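Undecaprenyl-diphosphooligosaccharide--protein glycotransferase (Campylobacter jejuni, PDB 3AAG) transfers a preassembled heptasaccharide from an undecaprenyl-diphosphate carrier to asparagine side chains of target proteins, this chain being its C-terminal periplasmic domain. Local coordinates at residues R145-F150 with P245-I250; V32-D37 with Y139-A144; S173-L178 with L187-V192. One frame throughout, in Å; residues are numbered along the deposited sequence.

Contact 1 (R145-F150 with P245-I250); sequences RMSLIF and PYAQFI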
# COMPACT_ATOMS: atom_id res chain seq x y z
N ARG A 145 1.11 -10.77 1.19
CA ARG A 145 0.63 -11.05 2.54
C ARG A 145 0.26 -9.79 3.31
O ARG A 145 -0.40 -9.87 4.35
CB ARG A 145 1.67 -11.86 3.32
CG ARG A 145 3.02 -11.17 3.46
CD ARG A 145 4.09 -12.14 3.93
NE ARG A 145 4.14 -12.23 5.39
CZ ARG A 145 5.20 -11.92 6.12
NH1 ARG A 145 6.32 -11.51 5.53
NH2 ARG A 145 5.15 -12.03 7.44
N MSE A 146 0.66 -8.63 2.81
CA MSE A 146 0.39 -7.37 3.50
C MSE A 146 -1.10 -7.02 3.48
O MSE A 146 -1.61 -6.37 4.39
CB MSE A 146 1.22 -6.22 2.93
CG MSE A 146 1.09 -4.92 3.72
SE MSE A 146 2.25 -3.47 3.09
CE MSE A 146 1.73 -3.44 1.21
N SER A 147 -1.79 -7.47 2.44
CA SER A 147 -3.24 -7.31 2.38
C SER A 147 -3.91 -7.63 3.72
O SER A 147 -4.82 -6.92 4.14
CB SER A 147 -3.83 -8.18 1.27
OG SER A 147 -3.55 -9.55 1.50
N LEU A 148 -3.45 -8.68 4.38
CA LEU A 148 -4.07 -9.13 5.62
C LEU A 148 -3.91 -8.11 6.74
O LEU A 148 -4.58 -8.21 7.77
CB LEU A 148 -3.50 -10.48 6.06
CG LEU A 148 -3.85 -11.69 5.20
CD1 LEU A 148 -3.21 -12.94 5.78
CD2 LEU A 148 -5.35 -11.86 5.08
N ILE A 149 -3.01 -7.15 6.55
CA ILE A 149 -2.71 -6.17 7.59
C ILE A 149 -2.82 -4.74 7.07
O ILE A 149 -2.62 -3.78 7.83
CB ILE A 149 -1.31 -6.37 8.18
CG1 ILE A 149 -0.25 -6.39 7.07
CG2 ILE A 149 -1.25 -7.65 9.01
CD1 ILE A 149 1.10 -5.87 7.51
N PHE A 150 -3.14 -4.59 5.79
CA PHE A 150 -3.10 -3.29 5.14
C PHE A 150 -4.03 -2.28 5.81
O PHE A 150 -3.75 -1.08 5.83
CB PHE A 150 -3.45 -3.42 3.65
CG PHE A 150 -3.13 -2.19 2.85
CD1 PHE A 150 -1.83 -1.70 2.79
CD2 PHE A 150 -4.12 -1.51 2.17
CE1 PHE A 150 -1.53 -0.57 2.05
CE2 PHE A 150 -3.83 -0.37 1.43
CZ PHE A 150 -2.53 0.10 1.37
N PRO A 245 -3.55 -17.70 2.53
CA PRO A 245 -4.65 -18.25 3.32
C PRO A 245 -5.38 -17.16 4.12
O PRO A 245 -4.76 -16.49 4.95
CB PRO A 245 -3.96 -19.23 4.27
CG PRO A 245 -2.65 -19.54 3.62
CD PRO A 245 -2.25 -18.27 2.93
N TYR A 246 -6.67 -17.01 3.87
CA TYR A 246 -7.49 -16.06 4.61
C TYR A 246 -7.74 -14.79 3.81
O TYR A 246 -8.47 -13.90 4.24
CB TYR A 246 -6.85 -15.72 5.95
CG TYR A 246 -6.84 -16.87 6.93
CD1 TYR A 246 -6.07 -16.82 8.09
CD2 TYR A 246 -7.61 -18.00 6.71
CE1 TYR A 246 -6.07 -17.87 8.99
CE2 TYR A 246 -7.61 -19.06 7.60
CZ TYR A 246 -6.84 -18.99 8.74
OH TYR A 246 -6.84 -20.04 9.63
N ALA A 247 -7.13 -14.71 2.63
CA ALA A 247 -7.27 -13.55 1.77
C ALA A 247 -7.76 -13.94 0.38
O ALA A 247 -7.00 -13.95 -0.58
CB ALA A 247 -5.96 -12.79 1.67
N GLN A 248 -9.05 -14.27 0.29
CA GLN A 248 -9.65 -14.63 -0.99
C GLN A 248 -10.45 -13.46 -1.56
O GLN A 248 -10.60 -13.34 -2.78
CB GLN A 248 -10.56 -15.85 -0.81
CG GLN A 248 -9.82 -17.14 -0.53
CD GLN A 248 -9.37 -17.84 -1.79
OE1 GLN A 248 -10.12 -17.95 -2.76
NE2 GLN A 248 -8.12 -18.31 -1.80
N PHE A 249 -10.95 -12.60 -0.68
CA PHE A 249 -11.74 -11.45 -1.09
C PHE A 249 -11.29 -10.18 -0.38
O PHE A 249 -10.74 -10.24 0.72
CB PHE A 249 -13.23 -11.71 -0.83
CG PHE A 249 -13.90 -12.51 -1.90
CD1 PHE A 249 -14.17 -11.95 -3.14
CD2 PHE A 249 -14.27 -13.83 -1.68
CE1 PHE A 249 -14.78 -12.69 -4.13
CE2 PHE A 249 -14.89 -14.57 -2.67
CZ PHE A 249 -15.15 -14.00 -3.89
N ILE A 250 -11.53 -9.04 -1.01
CA ILE A 250 -11.25 -7.75 -0.38
C ILE A 250 -12.36 -6.74 -0.64
O ILE A 250 -12.67 -6.42 -1.79
CB ILE A 250 -9.92 -7.15 -0.87
CG1 ILE A 250 -8.81 -8.20 -0.85
CG2 ILE A 250 -9.53 -5.95 -0.02
CD1 ILE A 250 -7.54 -7.76 -1.53

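Contact 2 (V32-D37 with Y139-A144); sequences VVTWWD and YLYMPA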
# COMPACT_ATOMS: atom_id res chain seq x y z
N VAL A 32 14.80 0.84 1.39
CA VAL A 32 13.57 0.18 0.99
C VAL A 32 12.44 0.74 1.84
O VAL A 32 12.48 0.67 3.06
CB VAL A 32 13.67 -1.34 1.19
CG1 VAL A 32 12.28 -1.97 1.19
CG2 VAL A 32 14.53 -1.96 0.10
N VAL A 33 11.43 1.30 1.18
CA VAL A 33 10.24 1.76 1.87
C VAL A 33 9.22 0.63 1.96
O VAL A 33 8.86 0.02 0.95
CB VAL A 33 9.60 2.98 1.17
CG1 VAL A 33 8.29 3.36 1.85
CG2 VAL A 33 10.56 4.15 1.18
N THR A 34 8.76 0.34 3.18
CA THR A 34 7.85 -0.76 3.41
C THR A 34 7.36 -0.77 4.85
O THR A 34 7.82 0.02 5.67
CB THR A 34 8.51 -2.11 3.10
OG1 THR A 34 7.52 -3.04 2.64
CG2 THR A 34 9.20 -2.67 4.33
N TRP A 35 6.43 -1.66 5.16
CA TRP A 35 5.86 -1.74 6.50
C TRP A 35 6.87 -2.35 7.47
O TRP A 35 7.74 -3.12 7.06
CB TRP A 35 4.58 -2.57 6.48
CG TRP A 35 3.71 -2.35 7.67
CD1 TRP A 35 3.21 -3.30 8.50
CD2 TRP A 35 3.26 -1.09 8.17
NE1 TRP A 35 2.46 -2.71 9.49
CE2 TRP A 35 2.48 -1.35 9.31
CE3 TRP A 35 3.44 0.24 7.77
CZ2 TRP A 35 1.87 -0.34 10.05
CZ3 TRP A 35 2.84 1.24 8.50
CH2 TRP A 35 2.06 0.95 9.63
N TRP A 36 6.76 -2.01 8.75
CA TRP A 36 7.80 -2.35 9.72
C TRP A 36 7.92 -3.85 9.99
O TRP A 36 8.97 -4.33 10.40
CB TRP A 36 7.61 -1.58 11.02
CG TRP A 36 6.44 -2.03 11.84
CD1 TRP A 36 5.20 -1.48 11.87
CD2 TRP A 36 6.40 -3.14 12.75
NE1 TRP A 36 4.39 -2.16 12.74
CE2 TRP A 36 5.10 -3.19 13.30
CE3 TRP A 36 7.34 -4.09 13.16
CZ2 TRP A 36 4.72 -4.15 14.23
CZ3 TRP A 36 6.96 -5.05 14.09
CH2 TRP A 36 5.66 -5.07 14.61
N ASP A 37 6.83 -4.58 9.77
CA ASP A 37 6.84 -6.03 9.94
C ASP A 37 7.89 -6.70 9.06
O ASP A 37 8.28 -7.84 9.30
CB ASP A 37 5.46 -6.62 9.63
CG ASP A 37 4.47 -6.41 10.77
OD1 ASP A 37 3.54 -7.24 10.90
OD2 ASP A 37 4.62 -5.43 11.52
N TYR A 139 13.50 2.01 -3.07
CA TYR A 139 12.66 0.94 -3.58
C TYR A 139 11.41 0.76 -2.72
O TYR A 139 11.47 0.87 -1.50
CB TYR A 139 13.43 -0.37 -3.65
CG TYR A 139 14.71 -0.29 -4.45
CD1 TYR A 139 15.83 0.34 -3.94
CD2 TYR A 139 14.79 -0.86 -5.71
CE1 TYR A 139 17.00 0.41 -4.67
CE2 TYR A 139 15.96 -0.80 -6.45
CZ TYR A 139 17.06 -0.16 -5.92
OH TYR A 139 18.22 -0.10 -6.66
N LEU A 140 10.28 0.49 -3.37
CA LEU A 140 9.08 0.06 -2.67
C LEU A 140 8.99 -1.46 -2.65
O LEU A 140 9.15 -2.11 -3.69
CB LEU A 140 7.84 0.65 -3.34
CG LEU A 140 7.53 2.11 -3.03
CD1 LEU A 140 8.66 3.00 -3.53
CD2 LEU A 140 6.21 2.51 -3.68
N TYR A 141 8.73 -2.01 -1.48
CA TYR A 141 8.48 -3.44 -1.33
C TYR A 141 7.03 -3.67 -0.92
O TYR A 141 6.59 -3.19 0.13
CB TYR A 141 9.43 -4.03 -0.30
CG TYR A 141 9.26 -5.52 -0.08
CD1 TYR A 141 9.45 -6.42 -1.12
CD2 TYR A 141 8.92 -6.02 1.17
CE1 TYR A 141 9.31 -7.78 -0.91
CE2 TYR A 141 8.77 -7.37 1.38
CZ TYR A 141 8.97 -8.25 0.34
OH TYR A 141 8.82 -9.60 0.54
N MSE A 142 6.29 -4.40 -1.74
CA MSE A 142 4.88 -4.65 -1.48
C MSE A 142 4.56 -6.13 -1.65
O MSE A 142 4.31 -6.60 -2.76
CB MSE A 142 4.00 -3.83 -2.43
CG MSE A 142 4.53 -2.45 -2.72
SE MSE A 142 3.25 -1.38 -3.72
CE MSE A 142 3.61 -2.06 -5.52
N PRO A 143 4.56 -6.88 -0.54
CA PRO A 143 4.23 -8.30 -0.56
C PRO A 143 2.72 -8.53 -0.57
O PRO A 143 1.96 -7.74 -0.02
CB PRO A 143 4.83 -8.81 0.74
CG PRO A 143 4.79 -7.64 1.66
CD PRO A 143 4.95 -6.41 0.81
N ALA A 144 2.29 -9.62 -1.19
CA ALA A 144 0.89 -10.04 -1.12
C ALA A 144 0.39 -10.07 0.32
O ALA A 144 -0.63 -9.46 0.64
CB ALA A 144 0.72 -11.40 -1.77

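Contact 3 (S173-L178 with L187-V192); sequences STAYPL and LSNGVV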
# COMPACT_ATOMS: atom_id res chain seq x y z
N SER A 173 -11.33 -4.48 4.15
CA SER A 173 -11.63 -5.73 4.85
C SER A 173 -11.42 -6.92 3.92
O SER A 173 -12.10 -7.05 2.90
CB SER A 173 -13.06 -5.72 5.39
OG SER A 173 -13.22 -6.68 6.41
N THR A 174 -10.48 -7.79 4.29
CA THR A 174 -10.26 -9.02 3.55
C THR A 174 -10.93 -10.19 4.26
O THR A 174 -11.12 -10.16 5.47
CB THR A 174 -8.76 -9.31 3.37
OG1 THR A 174 -8.16 -9.52 4.66
CG2 THR A 174 -8.07 -8.15 2.68
N ALA A 175 -11.28 -11.22 3.49
CA ALA A 175 -12.06 -12.33 4.03
C ALA A 175 -11.99 -13.57 3.15
O ALA A 175 -11.76 -13.48 1.94
CB ALA A 175 -13.50 -11.91 4.25
N TYR A 176 -12.19 -14.73 3.77
CA TYR A 176 -12.32 -15.99 3.05
C TYR A 176 -13.73 -16.54 3.23
O TYR A 176 -14.40 -16.23 4.22
CB TYR A 176 -11.30 -17.00 3.58
CG TYR A 176 -11.29 -17.10 5.09
CD1 TYR A 176 -11.82 -18.21 5.74
CD2 TYR A 176 -10.74 -16.09 5.87
CE1 TYR A 176 -11.81 -18.31 7.12
CE2 TYR A 176 -10.73 -16.18 7.24
CZ TYR A 176 -11.26 -17.29 7.87
OH TYR A 176 -11.25 -17.38 9.24
N PRO A 177 -14.20 -17.35 2.27
CA PRO A 177 -15.53 -17.95 2.34
C PRO A 177 -15.64 -18.94 3.50
O PRO A 177 -14.78 -19.82 3.65
CB PRO A 177 -15.66 -18.68 1.00
CG PRO A 177 -14.64 -18.06 0.11
CD PRO A 177 -13.51 -17.68 1.01
N LEU A 178 -16.69 -18.81 4.30
CA LEU A 178 -17.04 -19.82 5.29
C LEU A 178 -17.91 -20.90 4.67
O LEU A 178 -17.66 -22.09 4.84
CB LEU A 178 -17.76 -19.17 6.48
CG LEU A 178 -17.07 -17.97 7.13
CD1 LEU A 178 -18.04 -17.22 8.02
CD2 LEU A 178 -15.84 -18.42 7.91
N LEU A 187 -18.92 -14.74 3.78
CA LEU A 187 -17.55 -14.26 3.93
C LEU A 187 -17.13 -14.24 5.40
O LEU A 187 -17.97 -14.12 6.29
CB LEU A 187 -17.39 -12.87 3.31
CG LEU A 187 -17.31 -12.82 1.79
CD1 LEU A 187 -17.14 -11.39 1.31
CD2 LEU A 187 -16.17 -13.70 1.28
N SER A 188 -15.83 -14.34 5.63
CA SER A 188 -15.30 -14.51 6.99
C SER A 188 -15.39 -13.21 7.79
O SER A 188 -15.26 -13.23 9.02
CB SER A 188 -13.85 -15.00 6.94
OG SER A 188 -13.02 -14.08 6.25
N ASN A 189 -15.60 -12.10 7.10
CA ASN A 189 -15.70 -10.80 7.76
C ASN A 189 -17.13 -10.44 8.13
O ASN A 189 -17.47 -9.27 8.27
CB ASN A 189 -15.09 -9.71 6.87
CG ASN A 189 -15.70 -9.68 5.48
OD1 ASN A 189 -16.17 -10.70 4.98
ND2 ASN A 189 -15.70 -8.51 4.86
N GLY A 190 -17.97 -11.46 8.30
CA GLY A 190 -19.35 -11.25 8.70
C GLY A 190 -20.21 -10.74 7.56
O GLY A 190 -21.38 -10.40 7.76
N VAL A 191 -19.63 -10.68 6.37
CA VAL A 191 -20.33 -10.16 5.20
C VAL A 191 -20.96 -11.29 4.39
O VAL A 191 -20.42 -12.40 4.32
CB VAL A 191 -19.38 -9.37 4.28
CG1 VAL A 191 -20.06 -9.05 2.96
CG2 VAL A 191 -18.93 -8.09 4.98
N VAL A 192 -22.11 -11.01 3.78
CA VAL A 192 -22.73 -11.95 2.85
C VAL A 192 -22.77 -11.38 1.44
O VAL A 192 -23.49 -10.42 1.16
CB VAL A 192 -24.16 -12.31 3.29
CG1 VAL A 192 -24.75 -13.36 2.36
CG2 VAL A 192 -24.16 -12.80 4.73

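Contact 1 (R145-F150 with P245-I250)
Apolar contact comes first, and L148 carries it. Its CG stands anti to the carbonyl carbon (chi1 -69°), which carries both methyl tips over to the segment P245-I250. L148 CD2 rests on the methyl of A247, 3.6 Å from A247 CB, and lies more loosely alongside Y246, 4.2 Å from Y246 CB. Carbon-to-oxygen touches add to this: L148 CD1 sits 4.0 Å from P245 O. S147 meets the same methyl from its hydroxyl end, OG being 4.0 Å from A247 CB, so the A247 methyl faces two successive residues. Two polar atoms nearby bond outside the contact: S147 OG to A144 O, and A247 O to S242 OG. Backbone bonding keeps the turn compact, with I149 N 2.7 Å from M146 O. M146 to F150 belong to the MI motif, by similarity part of the pocket for the +2 Ser/Thr of the acceptor sequon; I149 packs on W35 and Y38 instead of on this contact. Y261 and F266 of helix 260-266 touch S147, while T174 of strand 172-179 meets L148; Q248 and F249 face A175 as a classic beta bulge, and strand 249-252 begins within it, at F249.

Contact 2 (V32-D37 with Y139-A144)
Two short parallel strands meet here and then part. The tight end is knit by two backbone bonds from V33 to the same neighbour, through its N and O: its N-H reaches Y139 O at 2.7 Å, nearly along the C=O axis, and V33 O receives Y141 N at 3.2 Å in an almost straight bond (171° at the hydrogen). V32 and Y139 point to one face of the pair, V33 and L140 to the other. V32 CG1, anti to its backbone N, lies 3.8 Å from Y141 CB, the two side chains running side by side. T34 continues the grip with its hydroxyl: OG1 donates to Y141 O at 2.7 Å, approaching from 31° out of the carbonyl plane. T34 OG1 also lies at the edge of the Y141 ring, 3.6 Å from CD2 of Y141. The ring extends with CG anti to the backbone N, P143 CD lies over one face, offset toward the rim, and OH bonds to E15 of helix 15-21. Beyond T34 the packing across the pair ends. W35 leads away from Y139-A144, and W36 and D37 are partly exposed; D37 CG sits 4.0 Å above the centre of the W36 ring, which also stacks on H57. The buried pair leads into the WWDYG motif, which helps define the pocket for the +2 Ser/Thr of the sequon; W35-D37 meet the acceptor peptide by similarity.

Contact 3 (S173-L178 with L187-V192)
S188, the second residue of a type I turn from L187 to G190, reaches across to strand 172-179. Its CB lies over the face of the Y176 ring, 3.4 Å from the centroid and 15° off the normal, a CH-pi contact. From there OG turns into the crowded position between backbone N and carbonyl carbon (chi1 60°), which brings it to the backbone of Y176. There OG accepts the N-H of Y176 at 2.7 Å, with 148° at the hydrogen, and also lies against CA and CB of A175. The S188 backbone answers with a weak, strongly bent bond from its N to Y176 O, 2.8 Å long, so S188 meets Y176 at its N, its O and one ring face. N189 works further back along the strand: its OD1 lies over the A175 methyl, and ND2 gives a weak bond to S173 OG at 3.4 Å. A175 CB also packs on L187 CB at 4.1 Å. At the far end L178 CD1 leans on L187 O, 3.6 Å away. P177 and L187 form an antiparallel non-hydrogen-bonded pair. Strand 172-179 thus has strand 184-187 and the turn following it along one edge and strand 249-252 along the other, where A175 bonds to Q248 and F249; the Y176 ring also stacks on Y246.

From the N terminus, contact 2 opens at V32-D37 and closes at Y139-A144, shutting a loop of 101 residues, 40 of them helical, within the core domain. Contact 1 starts at the very next residue, R145, and closes at P245-I250, so the two follow in series. They touch where M146, here selenomethionine, packs on W35 through SE, bringing the MI and WWDYG motifs together. Contact 3 is nested inside the loop of contact 1 and spans a gap of only eight residues; it shares a sheet with P245-I250 through strands 172-179 and 249-252. Contact 1 joins the MI-motif turn, which follows the parallel pair, to the beta-barrel domain, within which contact 3 joins strand 172-179 to the turn leading to the outermost strand 192-194.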